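Local coordinates for protein exotoxin type A precursor (allele 1) (Streptococcus pyogenes phage T12, PDB 1FNU) that acts as a superantigen, a secreted pyrogenic toxin that bridges MHC class II molecules and T-cell receptors and so drives massive T-cell activation, at the interface of chains A and B and the interface of chains A and C. Numbering follows the deposited sequence. Chains: chain A/B/C, Exotoxin type A precursor (allele 1).

Contact 1: the interface of chains A and B. Residues chain A 189-192, 196; chain B 41-44, 65.
A:Glu189 reaches over B:Ser43 to the ring of B:His44, joining the loop at 189-192 of one toxin copy to the loop at 41-44 of another. Its CB lies near the amide oxygen of B:Gln65 and CB of B:Ser43. CG sits between the backbone N and the carbonyl carbon (chi1 52°), the crowded position, and from there the chain runs straight on. A:Glu189 CD packs on B:Ser43 CB at 3.6 Å, while OE1 faces the CB atoms of B:Ser43 and B:His44. OE2 does the polar work: B:His44 ND1 donates to A:Glu189 OE2 over 3.0 Å, nearly straight (173° at H). The carboxylate oxygen lies in the ring plane, but the donor meets it on its syn side, 23° out of the carboxylate plane. B:Ser43 N adds a weak bond to OE2. On the same chain A:Lys196 NZ stands 4.0 Å from A:Glu189 OE2 and may temper its negative charge, and CE of that lysine runs past the imidazole.

Two further bonds join the loops, one between backbone groups and one from a backbone N to a serine hydroxyl. B:Ser43 N donates to A:Glu191 O at 3.0 Å, and A:Glu191 N donates to B:Ser43 OG at 2.8 Å. A:Pro190 CD packs on B:Ser43 CB at 3.8 Å. The hydroxyl OG of B:Ser43 also contacts A:Glu191 OE2, a weak bond of 3.2 Å.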
ATOM      1  N   GLU A 189      21.421  -5.444   2.106  1.00 20.21           N
ATOM      2  CA  GLU A 189      21.927  -4.260   2.804  1.00 20.23           C
ATOM      3  C   GLU A 189      21.282  -4.329   4.241  1.00 20.04           C
ATOM      4  O   GLU A 189      20.318  -5.102   4.480  1.00 19.90           O
ATOM      5  CB  GLU A 189      21.573  -2.944   2.090  1.00 20.71           C
ATOM      6  CG  GLU A 189      20.153  -2.751   1.764  1.00 21.35           C
ATOM      7  CD  GLU A 189      19.876  -1.363   1.235  1.00 21.81           C
ATOM      8  OE1 GLU A 189      20.817  -0.660   0.751  1.00 21.79           O
ATOM      9  OE2 GLU A 189      18.688  -0.983   1.327  1.00 22.43           O
ATOM     10  N   PRO A 190      21.785  -3.508   5.204  1.00 19.77           N
ATOM     11  CA  PRO A 190      21.275  -3.539   6.575  1.00 19.62           C
ATOM     12  C   PRO A 190      19.775  -3.414   6.793  1.00 19.42           C
ATOM     13  O   PRO A 190      19.193  -4.236   7.472  1.00 19.51           O
ATOM     14  CB  PRO A 190      22.148  -2.467   7.252  1.00 19.74           C
ATOM     15  CG  PRO A 190      23.428  -2.551   6.488  1.00 19.73           C
ATOM     16  CD  PRO A 190      22.807  -2.460   5.095  1.00 19.78           C
ATOM     17  N   GLU A 191      19.154  -2.384   6.231  1.00 19.27           N
ATOM     18  CA  GLU A 191      17.714  -2.221   6.314  1.00 19.07           C
ATOM     19  C   GLU A 191      17.257  -2.436   4.859  1.00 18.39           C
ATOM     20  O   GLU A 191      17.616  -1.681   3.912  1.00 18.22           O
ATOM     21  CB  GLU A 191      17.373  -0.835   6.843  1.00 19.78           C
ATOM     22  CG  GLU A 191      17.950  -0.654   8.235  1.00 20.95           C
ATOM     23  CD  GLU A 191      18.918   0.551   8.277  1.00 22.04           C
ATOM     24  OE1 GLU A 191      18.427   1.773   8.229  1.00 22.13           O
ATOM     25  OE2 GLU A 191      20.190   0.268   8.297  1.00 22.70           O
ATOM     26  N   PHE A 192      16.460  -3.482   4.695  1.00 17.76           N
ATOM     27  CA  PHE A 192      16.047  -3.898   3.345  1.00 17.22           C
ATOM     28  C   PHE A 192      14.637  -4.398   3.297  1.00 16.95           C
ATOM     29  O   PHE A 192      13.941  -4.464   4.337  1.00 16.79           O
ATOM     30  CB  PHE A 192      16.965  -5.076   2.867  1.00 17.09           C
ATOM     31  CG  PHE A 192      16.742  -6.365   3.628  1.00 16.93           C
ATOM     32  CD1 PHE A 192      17.140  -6.481   4.965  1.00 16.55           C
ATOM     33  CD2 PHE A 192      15.971  -7.443   3.047  1.00 16.91           C
ATOM     34  CE1 PHE A 192      16.805  -7.583   5.740  1.00 16.62           C
ATOM     35  CE2 PHE A 192      15.609  -8.577   3.825  1.00 16.74           C
ATOM     36  CZ  PHE A 192      16.031  -8.665   5.215  1.00 16.78           C
ATOM     37  N   LYS A 196      13.028  -5.644  -2.752  1.00 18.02           N
ATOM     38  CA  LYS A 196      14.216  -5.024  -3.312  1.00 18.10           C
ATOM     39  C   LYS A 196      15.406  -6.020  -3.497  1.00 17.88           C
ATOM     40  O   LYS A 196      16.028  -6.053  -4.559  1.00 17.89           O
ATOM     41  CB  LYS A 196      14.653  -3.816  -2.466  1.00 18.35           C
ATOM     42  CG  LYS A 196      15.593  -4.264  -1.308  1.00 19.34           C
ATOM     43  CD  LYS A 196      16.436  -3.184  -0.423  1.00 19.49           C
ATOM     44  CE  LYS A 196      17.272  -2.137  -1.282  1.00 19.83           C
ATOM     45  NZ  LYS A 196      18.396  -2.684  -2.268  1.00 20.35           N
TER
ATOM     46  N   LEU B  41      14.820   5.152   5.609  1.00 25.30           N
ATOM     47  CA  LEU B  41      13.929   4.013   5.790  1.00 24.98           C
ATOM     48  C   LEU B  41      14.699   2.738   5.413  1.00 24.75           C
ATOM     49  O   LEU B  41      14.819   1.831   6.227  1.00 24.87           O
ATOM     50  CB  LEU B  41      12.703   4.168   4.919  1.00 24.85           C
ATOM     51  CG  LEU B  41      11.741   2.963   4.951  1.00 24.82           C
ATOM     52  CD1 LEU B  41      11.088   2.770   6.336  1.00 24.60           C
ATOM     53  CD2 LEU B  41      10.752   3.206   3.826  1.00 24.55           C
ATOM     54  N   LEU B  42      15.168   2.644   4.188  1.00 24.40           N
ATOM     55  CA  LEU B  42      16.031   1.529   3.809  1.00 24.14           C
ATOM     56  C   LEU B  42      17.474   2.076   3.895  1.00 23.97           C
ATOM     57  O   LEU B  42      17.693   3.307   4.099  1.00 23.87           O
ATOM     58  CB  LEU B  42      15.693   1.045   2.377  1.00 23.94           C
ATOM     59  CG  LEU B  42      14.220   0.583   2.371  1.00 23.79           C
ATOM     60  CD1 LEU B  42      13.787  -0.058   0.996  1.00 23.49           C
ATOM     61  CD2 LEU B  42      14.032  -0.426   3.529  1.00 23.74           C
ATOM     62  N   SER B  43      18.482   1.214   3.747  1.00 23.85           N
ATOM     63  CA  SER B  43      19.837   1.750   3.906  1.00 23.71           C
ATOM     64  C   SER B  43      20.276   2.601   2.746  1.00 23.66           C
ATOM     65  O   SER B  43      21.344   3.266   2.820  1.00 23.43           O
ATOM     66  CB  SER B  43      20.885   0.646   4.101  1.00 23.70           C
ATOM     67  OG  SER B  43      20.539  -0.180   5.176  1.00 23.99           O
ATOM     68  N   HIS B  44      19.498   2.601   1.674  1.00 23.50           N
ATOM     69  CA  HIS B  44      19.911   3.368   0.513  1.00 23.54           C
ATOM     70  C   HIS B  44      19.161   4.688   0.171  1.00 23.35           C
ATOM     71  O   HIS B  44      19.359   5.248  -0.932  1.00 23.26           O
ATOM     72  CB  HIS B  44      19.853   2.527  -0.698  1.00 23.71           C
ATOM     73  CG  HIS B  44      18.451   2.212  -1.091  1.00 24.05           C
ATOM     74  ND1 HIS B  44      17.776   1.101  -0.616  1.00 24.23           N
ATOM     75  CD2 HIS B  44      17.620   2.813  -1.973  1.00 23.97           C
ATOM     76  CE1 HIS B  44      16.599   1.028  -1.211  1.00 24.15           C
ATOM     77  NE2 HIS B  44      16.477   2.055  -2.039  1.00 24.12           N
ATOM     78  N   GLN B  65      23.779   1.842  -0.162  1.00 30.42           N
ATOM     79  CA  GLN B  65      24.038   2.240   1.220  1.00 30.91           C
ATOM     80  C   GLN B  65      25.299   3.205   1.401  1.00 31.26           C
ATOM     81  O   GLN B  65      25.285   4.128   2.264  1.00 31.18           O
ATOM     82  CB  GLN B  65      24.124   0.981   2.075  1.00 31.01           C
ATOM     83  CG  GLN B  65      25.511   0.397   2.263  1.00 31.26           C
ATOM     84  CD  GLN B  65      25.443  -0.951   2.906  1.00 31.44           C
ATOM     85  OE1 GLN B  65      25.584  -1.998   2.240  1.00 31.63           O
ATOM     86  NE2 GLN B  65      25.160  -0.957   4.188  1.00 31.45           N
TER

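Contact 2: the interface of chains A and B. Residues chain A 40-43; chain B 16, 191.
B:Glu191 meets A:Ser43 through two bonds that tie the loop holding B:Glu191 to the loop at 40-43 of its partner. A:Ser43 N donates to B:Glu191 O at 3.0 Å, and B:Glu191 N returns a nearly straight bond (173° at H) to the hydroxyl OG of A:Ser43 at 2.9 Å. That hydroxyl is turned anti to its own carbonyl carbon (chi1 -58°), which brings OG round beside the backbone N, where it accepts from B:Glu191 N while the serine's own N donates to B:Glu191 O.

The glutamate side chain lies extended across the segment 40-42. Its CB packs on A:Leu42 CA at 3.7 Å, and B:Glu191 OE1 comes to 3.3 Å from CG of A:Gln40, the amide and carboxylate planes standing almost perpendicular (82°).

Farther out, water and a lysine hold the carboxylate. Water 2 links OE1 to the A:Ser43 hydroxyl. Within chain B, B:Lys16 NZ forms a salt bridge with B:Glu191 OE2 at 3.7 Å, which may steady the carboxylate and partly offset its charge. The lysine barely touches chain A itself and works through solvent: water 1 lies 3.2 Å from B:Lys16 NZ and 2.8 Å from A:Leu41 O, a carbonyl oxygen.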
ATOM      1  N   GLN A  40      -1.118  -8.653 -17.412  1.00 21.80           N
ATOM      2  CA  GLN A  40       0.054  -7.948 -16.921  1.00 21.31           C
ATOM      3  C   GLN A  40      -0.422  -6.626 -16.323  1.00 20.85           C
ATOM      4  O   GLN A  40      -1.484  -6.084 -16.728  1.00 20.63           O
ATOM      5  CB  GLN A  40       1.106  -7.790 -18.052  1.00 21.61           C
ATOM      6  CG  GLN A  40       1.148  -6.548 -18.888  1.00 21.44           C
ATOM      7  CD  GLN A  40       2.077  -6.768 -20.125  1.00 21.63           C
ATOM      8  OE1 GLN A  40       3.240  -7.282 -20.034  1.00 21.63           O
ATOM      9  NE2 GLN A  40       1.574  -6.377 -21.261  1.00 21.51           N
ATOM     10  N   LEU A  41       0.311  -6.158 -15.304  1.00 20.34           N
ATOM     11  CA  LEU A  41       0.022  -4.886 -14.603  1.00 19.88           C
ATOM     12  C   LEU A  41       0.810  -3.750 -15.340  1.00 19.76           C
ATOM     13  O   LEU A  41       0.277  -2.852 -15.926  1.00 19.57           O
ATOM     14  CB  LEU A  41       0.478  -4.983 -13.130  1.00 19.51           C
ATOM     15  CG  LEU A  41       0.223  -3.704 -12.286  1.00 19.49           C
ATOM     16  CD1 LEU A  41      -1.254  -3.328 -12.303  1.00 19.37           C
ATOM     17  CD2 LEU A  41       0.654  -3.870 -10.863  1.00 19.32           C
ATOM     18  N   LEU A  42       2.118  -3.909 -15.346  1.00 19.79           N
ATOM     19  CA  LEU A  42       3.005  -2.990 -16.034  1.00 19.89           C
ATOM     20  C   LEU A  42       3.626  -3.723 -17.251  1.00 20.00           C
ATOM     21  O   LEU A  42       3.654  -4.935 -17.290  1.00 19.99           O
ATOM     22  CB  LEU A  42       4.073  -2.567 -15.059  1.00 19.60           C
ATOM     23  CG  LEU A  42       3.558  -1.814 -13.797  1.00 19.55           C
ATOM     24  CD1 LEU A  42       4.700  -1.084 -13.155  1.00 19.55           C
ATOM     25  CD2 LEU A  42       2.458  -0.795 -14.203  1.00 19.58           C
ATOM     26  N   SER A  43       4.152  -2.997 -18.221  1.00 20.16           N
ATOM     27  CA  SER A  43       4.710  -3.667 -19.396  1.00 20.31           C
ATOM     28  C   SER A  43       5.834  -4.700 -19.148  1.00 20.40           C
ATOM     29  O   SER A  43       6.075  -5.561 -20.006  1.00 20.28           O
ATOM     30  CB  SER A  43       5.225  -2.600 -20.370  1.00 20.37           C
ATOM     31  OG  SER A  43       4.163  -1.748 -20.707  1.00 20.47           O
TER
ATOM     32  N   LYS B  16       0.063   4.413 -22.080  1.00 26.11           N
ATOM     33  CA  LYS B  16      -1.258   4.622 -21.556  1.00 25.55           C
ATOM     34  C   LYS B  16      -1.075   5.512 -20.281  1.00 24.93           C
ATOM     35  O   LYS B  16      -0.033   5.431 -19.548  1.00 24.79           O
ATOM     36  CB  LYS B  16      -1.950   3.263 -21.380  1.00 25.94           C
ATOM     37  CG  LYS B  16      -1.436   2.474 -20.322  1.00 26.59           C
ATOM     38  CD  LYS B  16      -2.069   2.949 -18.987  1.00 27.04           C
ATOM     39  CE  LYS B  16      -1.512   2.182 -17.732  1.00 27.15           C
ATOM     40  NZ  LYS B  16      -1.698   0.747 -17.753  1.00 27.46           N
ATOM     41  N   GLU B 191       2.675   0.640 -20.098  1.00 22.34           N
ATOM     42  CA  GLU B 191       2.058   0.627 -18.766  1.00 22.04           C
ATOM     43  C   GLU B 191       3.208   0.814 -17.803  1.00 21.51           C
ATOM     44  O   GLU B 191       4.105  -0.040 -17.696  1.00 21.43           O
ATOM     45  CB  GLU B 191       1.343  -0.707 -18.484  1.00 22.42           C
ATOM     46  CG  GLU B 191       0.199  -0.981 -19.457  1.00 23.09           C
ATOM     47  CD  GLU B 191      -0.357  -2.423 -19.441  1.00 23.58           C
ATOM     48  OE1 GLU B 191       0.405  -3.406 -19.463  1.00 23.79           O
ATOM     49  OE2 GLU B 191      -1.583  -2.594 -19.442  1.00 23.91           O
TER
HETATM   50  O   HOH W   1      -0.743  -0.492 -14.917  1.00 31.98           O
HETATM   51  O   HOH W   2       2.219  -3.308 -21.941  1.00 32.08           O

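Contact 3: the interface of chains A and C. Residues chain A 17, 20, 85, 192-194; chain C 92-95.
C:Glu94, with a backbone at phi -101° and psi -9°, turns its side chain out of the loop at 92-95 toward A:His85 and the start of helix 194-197 of chain A. Its CG is anti to the carbonyl carbon and the chain bends at chi2, which carries the carboxylate between the two. A:His85 ND1 donates to C:Glu94 OE1 at 2.6 Å in a nearly straight bond (175° at H), in the imidazole plane and on the anti lone pair. A:Gln194 N donates to C:Glu94 OE2 at 2.8 Å through the syn lone pair; as the first residue of its short helix, it may lend that end's partial positive charge to the carboxylate. The same imidazole turns one face to C:Glu94 CA, and the A:Gln194 side chain runs antiparallel past the glutamate.

Waters extend the shell. Water 4 joins OE1 to A:His85 O, and water 5, over a face of the A:Phe192 ring, bridges OE2, A:Phe192 O and A:Asn20 ND2. Water 3, 2.7 Å from C:Asn92 O, also joins A:Asn20 ND2 and C:Glu94 N. The loop lies between C:Cys87 and C:Cys98, a likely disulfide pair. Here it docks one toxin copy on another by a buried acidic side chain, though the contact may belong to the crystal rather than to a functional oligomer.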
ATOM      1  N   ASN A  17      16.644  -7.802  10.844  1.00 20.48           N
ATOM      2  CA  ASN A  17      15.618  -8.707  10.351  1.00 20.12           C
ATOM      3  C   ASN A  17      16.086  -9.717   9.300  1.00 19.78           C
ATOM      4  O   ASN A  17      15.421  -9.901   8.249  1.00 19.78           O
ATOM      5  CB  ASN A  17      14.384  -7.929   9.789  1.00 20.13           C
ATOM      6  CG  ASN A  17      13.562  -7.177  10.905  1.00 20.14           C
ATOM      7  OD1 ASN A  17      13.377  -7.668  12.046  1.00 20.10           O
ATOM      8  ND2 ASN A  17      13.061  -6.009  10.555  1.00 20.07           N
ATOM      9  N   ASN A  20      13.988 -12.527   7.548  1.00 17.47           N
ATOM     10  CA  ASN A  20      13.215 -12.326   6.294  1.00 17.59           C
ATOM     11  C   ASN A  20      13.933 -12.872   5.039  1.00 17.56           C
ATOM     12  O   ASN A  20      13.270 -13.084   4.038  1.00 17.71           O
ATOM     13  CB  ASN A  20      12.789 -10.835   6.091  1.00 17.25           C
ATOM     14  CG  ASN A  20      11.787 -10.389   7.176  1.00 17.39           C
ATOM     15  OD1 ASN A  20      11.137 -11.229   7.762  1.00 17.50           O
ATOM     16  ND2 ASN A  20      11.682  -9.096   7.436  1.00 16.99           N
ATOM     17  N   HIS A  85       4.830  -9.410   1.005  1.00 16.71           N
ATOM     18  CA  HIS A  85       4.917  -8.002   1.462  1.00 16.52           C
ATOM     19  C   HIS A  85       5.353  -7.122   0.278  1.00 16.61           C
ATOM     20  O   HIS A  85       6.438  -7.393  -0.304  1.00 16.56           O
ATOM     21  CB  HIS A  85       5.937  -7.876   2.550  1.00 16.31           C
ATOM     22  CG  HIS A  85       5.963  -6.495   3.141  1.00 16.42           C
ATOM     23  ND1 HIS A  85       7.137  -5.805   3.335  1.00 16.19           N
ATOM     24  CD2 HIS A  85       4.964  -5.643   3.489  1.00 16.45           C
ATOM     25  CE1 HIS A  85       6.871  -4.581   3.769  1.00 16.43           C
ATOM     26  NE2 HIS A  85       5.563  -4.450   3.865  1.00 16.52           N
ATOM     27  N   PHE A 192      16.460  -3.482   4.695  1.00 17.76           N
ATOM     28  CA  PHE A 192      16.047  -3.898   3.345  1.00 17.22           C
ATOM     29  C   PHE A 192      14.637  -4.398   3.297  1.00 16.95           C
ATOM     30  O   PHE A 192      13.941  -4.464   4.337  1.00 16.79           O
ATOM     31  CB  PHE A 192      16.965  -5.076   2.867  1.00 17.09           C
ATOM     32  CG  PHE A 192      16.742  -6.365   3.628  1.00 16.93           C
ATOM     33  CD1 PHE A 192      17.140  -6.481   4.965  1.00 16.55           C
ATOM     34  CD2 PHE A 192      15.971  -7.443   3.047  1.00 16.91           C
ATOM     35  CE1 PHE A 192      16.805  -7.583   5.740  1.00 16.62           C
ATOM     36  CE2 PHE A 192      15.609  -8.577   3.825  1.00 16.74           C
ATOM     37  CZ  PHE A 192      16.031  -8.665   5.215  1.00 16.78           C
ATOM     38  N   THR A 193      14.179  -4.707   2.086  1.00 16.74           N
ATOM     39  CA  THR A 193      12.889  -5.380   1.968  1.00 16.74           C
ATOM     40  C   THR A 193      13.164  -6.540   1.038  1.00 16.92           C
ATOM     41  O   THR A 193      14.078  -6.500   0.146  1.00 16.74           O
ATOM     42  CB  THR A 193      11.732  -4.516   1.288  1.00 16.81           C
ATOM     43  OG1 THR A 193      12.162  -4.129  -0.016  1.00 16.42           O
ATOM     44  CG2 THR A 193      11.359  -3.340   2.119  1.00 16.75           C
ATOM     45  N   GLN A 194      12.362  -7.570   1.217  1.00 17.18           N
ATOM     46  CA  GLN A 194      12.465  -8.778   0.395  1.00 17.36           C
ATOM     47  C   GLN A 194      12.302  -8.449  -1.128  1.00 17.50           C
ATOM     48  O   GLN A 194      13.024  -8.987  -2.027  1.00 17.56           O
ATOM     49  CB  GLN A 194      11.387  -9.769   0.869  1.00 17.22           C
ATOM     50  CG  GLN A 194      11.692 -10.461   2.171  1.00 17.35           C
ATOM     51  CD  GLN A 194      10.443 -11.188   2.716  1.00 17.32           C
ATOM     52  OE1 GLN A 194      10.508 -12.208   3.449  1.00 17.51           O
ATOM     53  NE2 GLN A 194       9.284 -10.649   2.359  1.00 17.31           N
TER
ATOM     54  N   ASN C  92       8.479  -1.600   9.402  1.00 18.63           N
ATOM     55  CA  ASN C  92       9.566  -2.594   9.344  1.00 18.86           C
ATOM     56  C   ASN C  92       9.132  -4.019   9.352  1.00 19.00           C
ATOM     57  O   ASN C  92       9.960  -4.932   9.486  1.00 19.24           O
ATOM     58  CB  ASN C  92      10.491  -2.331  10.513  1.00 18.79           C
ATOM     59  CG  ASN C  92      11.042  -0.980  10.404  1.00 19.14           C
ATOM     60  OD1 ASN C  92      11.493  -0.632   9.334  1.00 19.34           O
ATOM     61  ND2 ASN C  92      10.975  -0.169  11.455  1.00 19.36           N
ATOM     62  N   ALA C  93       7.822  -4.251   9.248  1.00 18.85           N
ATOM     63  CA  ALA C  93       7.383  -5.615   9.374  1.00 18.78           C
ATOM     64  C   ALA C  93       6.974  -6.095   8.052  1.00 18.52           C
ATOM     65  O   ALA C  93       6.124  -5.469   7.435  1.00 18.67           O
ATOM     66  CB  ALA C  93       6.209  -5.727  10.387  1.00 18.60           C
ATOM     67  N   GLU C  94       7.628  -7.153   7.581  1.00 18.22           N
ATOM     68  CA  GLU C  94       7.285  -7.804   6.294  1.00 17.88           C
ATOM     69  C   GLU C  94       6.454  -9.087   6.445  1.00 17.60           C
ATOM     70  O   GLU C  94       6.011  -9.614   5.466  1.00 17.43           O
ATOM     71  CB  GLU C  94       8.562  -8.185   5.522  1.00 17.80           C
ATOM     72  CG  GLU C  94       9.453  -6.973   5.252  1.00 18.09           C
ATOM     73  CD  GLU C  94      10.139  -7.083   3.919  1.00 18.13           C
ATOM     74  OE1 GLU C  94       9.432  -6.868   2.933  1.00 18.17           O
ATOM     75  OE2 GLU C  94      11.358  -7.410   3.842  1.00 18.26           O
ATOM     76  N   ARG C  95       6.282  -9.591   7.668  1.00 17.31           N
ATOM     77  CA  ARG C  95       5.514 -10.805   7.864  1.00 17.16           C
ATOM     78  C   ARG C  95       4.463 -10.525   8.913  1.00 17.16           C
ATOM     79  O   ARG C  95       4.562 -11.046  10.041  1.00 17.26           O
ATOM     80  CB  ARG C  95       6.386 -12.021   8.297  1.00 16.99           C
ATOM     81  CG  ARG C  95       7.538 -12.338   7.246  1.00 16.86           C
ATOM     82  CD  ARG C  95       8.537 -13.416   7.735  1.00 16.59           C
ATOM     83  NE  ARG C  95       7.890 -14.727   7.664  1.00 16.48           N
ATOM     84  CZ  ARG C  95       7.428 -15.423   8.681  1.00 16.47           C
ATOM     85  NH1 ARG C  95       7.514 -14.986   9.938  1.00 16.65           N
ATOM     86  NH2 ARG C  95       6.739 -16.524   8.433  1.00 16.68           N
TER
HETATM   87  O   HOH W   3      10.168  -7.581   9.349  1.00 15.77           O
HETATM   88  O   HOH W   4       9.127  -6.941   0.475  1.00 21.08           O
HETATM   89  O   HOH W   5      13.281  -6.975   5.991  1.00 21.29           O

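Contact 4: the interface of chains A and B. Residues chain A 43-44, 64-65; chain B 10, 189-190.
B:Glu189 points its carboxylate at A:Gln65, and the polar part of the contact is modest. A:Gln65 N donates a weak bond to B:Glu189 OE2 at 3.3 Å. The other oxygen, B:Glu189 OE1, lies in the plane of the A:His44 ring at its edge, 3.5 Å from A:His44 ND1; any attraction would depend on the charge of the imidazole, which the structure does not show. Ring and carboxylate planes stand 59° apart.

Packing does the rest. The B:Glu189 chain is extended, with CG anti to its carbonyl carbon (chi1 -66°), which lays its length beside A:Ser43 and A:Gln65. B:Glu189 CB touches A:Ser43 CB at 3.8 Å, and B:Glu189 CD meets A:Gln65 CB at 3.6 Å. B:Pro190 wedges its CD edge between two polar tips, 3.2 Å from A:Ser43 OG and 3.3 Å from A:Gln65 NE2. The glutamine, itself extended, crosses the pyrrolidine at about a right angle. At the rim, A:Gln65 OE1 and B:His10 CD2 approach only loosely.

In the fold, A:Gln65 opens helix 65-72 of the OB-fold domain, so its amide presents the start of that helix to the carboxylate. A:Ser43 and A:His44 come from the loop just before strand 45-48, and B:Glu189 and B:Pro190 from a loop of the partner's beta-grasp domain that precedes helix 194-197.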
ATOM      1  N   SER A  43       4.152  -2.997 -18.221  1.00 20.16           N
ATOM      2  CA  SER A  43       4.710  -3.667 -19.396  1.00 20.31           C
ATOM      3  C   SER A  43       5.834  -4.700 -19.148  1.00 20.40           C
ATOM      4  O   SER A  43       6.075  -5.561 -20.006  1.00 20.28           O
ATOM      5  CB  SER A  43       5.225  -2.600 -20.370  1.00 20.37           C
ATOM      6  OG  SER A  43       4.163  -1.748 -20.707  1.00 20.47           O
ATOM      7  N   HIS A  44       6.512  -4.649 -17.995  1.00 20.38           N
ATOM      8  CA  HIS A  44       7.641  -5.565 -17.834  1.00 20.40           C
ATOM      9  C   HIS A  44       7.354  -6.770 -16.987  1.00 20.18           C
ATOM     10  O   HIS A  44       8.264  -7.493 -16.618  1.00 20.10           O
ATOM     11  CB  HIS A  44       8.863  -4.857 -17.253  1.00 20.92           C
ATOM     12  CG  HIS A  44       8.632  -4.239 -15.895  1.00 21.21           C
ATOM     13  ND1 HIS A  44       8.309  -2.925 -15.719  1.00 21.61           N
ATOM     14  CD2 HIS A  44       8.583  -4.793 -14.664  1.00 21.53           C
ATOM     15  CE1 HIS A  44       8.070  -2.684 -14.438  1.00 21.65           C
ATOM     16  NE2 HIS A  44       8.229  -3.808 -13.775  1.00 21.58           N
ATOM     17  N   ASN A  64      12.603  -6.116 -18.523  1.00 23.17           N
ATOM     18  CA  ASN A  64      11.965  -4.992 -19.185  1.00 23.58           C
ATOM     19  C   ASN A  64      10.829  -5.445 -20.081  1.00 23.85           C
ATOM     20  O   ASN A  64      10.488  -6.620 -20.124  1.00 23.72           O
ATOM     21  CB  ASN A  64      12.952  -4.225 -20.055  1.00 23.54           C
ATOM     22  CG  ASN A  64      13.719  -5.117 -21.034  1.00 23.62           C
ATOM     23  OD1 ASN A  64      13.175  -6.083 -21.599  1.00 23.73           O
ATOM     24  ND2 ASN A  64      14.974  -4.776 -21.268  1.00 23.63           N
ATOM     25  N   GLN A  65      10.228  -4.457 -20.756  1.00 24.36           N
ATOM     26  CA  GLN A  65       9.114  -4.680 -21.639  1.00 24.81           C
ATOM     27  C   GLN A  65       9.420  -5.730 -22.693  1.00 25.01           C
ATOM     28  O   GLN A  65       8.618  -6.598 -22.909  1.00 24.84           O
ATOM     29  CB  GLN A  65       8.692  -3.378 -22.312  1.00 25.25           C
ATOM     30  CG  GLN A  65       7.926  -3.574 -23.653  1.00 25.97           C
ATOM     31  CD  GLN A  65       7.821  -2.256 -24.323  1.00 26.45           C
ATOM     32  OE1 GLN A  65       8.800  -1.477 -24.377  1.00 26.61           O
ATOM     33  NE2 GLN A  65       6.640  -1.955 -24.815  1.00 26.77           N
TER
ATOM     34  N   HIS B  10      11.104   4.408 -26.679  1.00 38.14           N
ATOM     35  CA  HIS B  10       9.719   4.155 -26.332  1.00 37.31           C
ATOM     36  C   HIS B  10       8.814   5.056 -27.134  1.00 36.68           C
ATOM     37  O   HIS B  10       9.016   6.266 -27.149  1.00 36.66           O
ATOM     38  CB  HIS B  10       9.528   4.472 -24.856  1.00 37.32           C
ATOM     39  CG  HIS B  10      10.248   3.544 -23.929  1.00 37.21           C
ATOM     40  ND1 HIS B  10      10.607   3.911 -22.648  1.00 37.24           N
ATOM     41  CD2 HIS B  10      10.617   2.247 -24.062  1.00 37.22           C
ATOM     42  CE1 HIS B  10      11.170   2.880 -22.038  1.00 37.25           C
ATOM     43  NE2 HIS B  10      11.190   1.859 -22.875  1.00 37.11           N
ATOM     44  N   GLU B 189       7.363   3.137 -20.568  1.00 24.34           N
ATOM     45  CA  GLU B 189       6.779   1.975 -21.171  1.00 23.90           C
ATOM     46  C   GLU B 189       5.294   2.174 -21.264  1.00 23.49           C
ATOM     47  O   GLU B 189       4.665   2.928 -20.516  1.00 23.47           O
ATOM     48  CB  GLU B 189       7.110   0.688 -20.331  1.00 23.99           C
ATOM     49  CG  GLU B 189       8.640   0.412 -20.385  1.00 24.13           C
ATOM     50  CD  GLU B 189       9.108  -0.912 -19.754  1.00 24.33           C
ATOM     51  OE1 GLU B 189       8.330  -1.604 -18.997  1.00 24.09           O
ATOM     52  OE2 GLU B 189      10.311  -1.218 -19.999  1.00 24.40           O
ATOM     53  N   PRO B 190       4.679   1.416 -22.148  1.00 23.15           N
ATOM     54  CA  PRO B 190       3.262   1.535 -22.303  1.00 22.84           C
ATOM     55  C   PRO B 190       2.547   1.643 -20.975  1.00 22.67           C
ATOM     56  O   PRO B 190       1.857   2.627 -20.790  1.00 22.73           O
ATOM     57  CB  PRO B 190       2.929   0.279 -23.080  1.00 22.84           C
ATOM     58  CG  PRO B 190       4.141   0.240 -24.036  1.00 22.92           C
ATOM     59  CD  PRO B 190       5.170   0.295 -22.952  1.00 23.04           C
TER

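Contacts 2 and 4 lie about 7 Å apart between C-alpha centres, share A:Ser43, and form one continuous patch. Contact 1 is its two-fold counterpart, with the roles of the chains exchanged, about 27 Å from either between C-alpha centres, and the same loops supply all three. The copies are not identical: the glutamates at 189 and 191 adopt different side-chain courses. Contact 3 sits about 11 Å from contact 1, measured the same way, and shares A:Phe192, so adjoining parts of one chain meet two neighbours, B and C. This continuity could connect pairs into the deposited four-copy assembly, which may be a product of crystal packing.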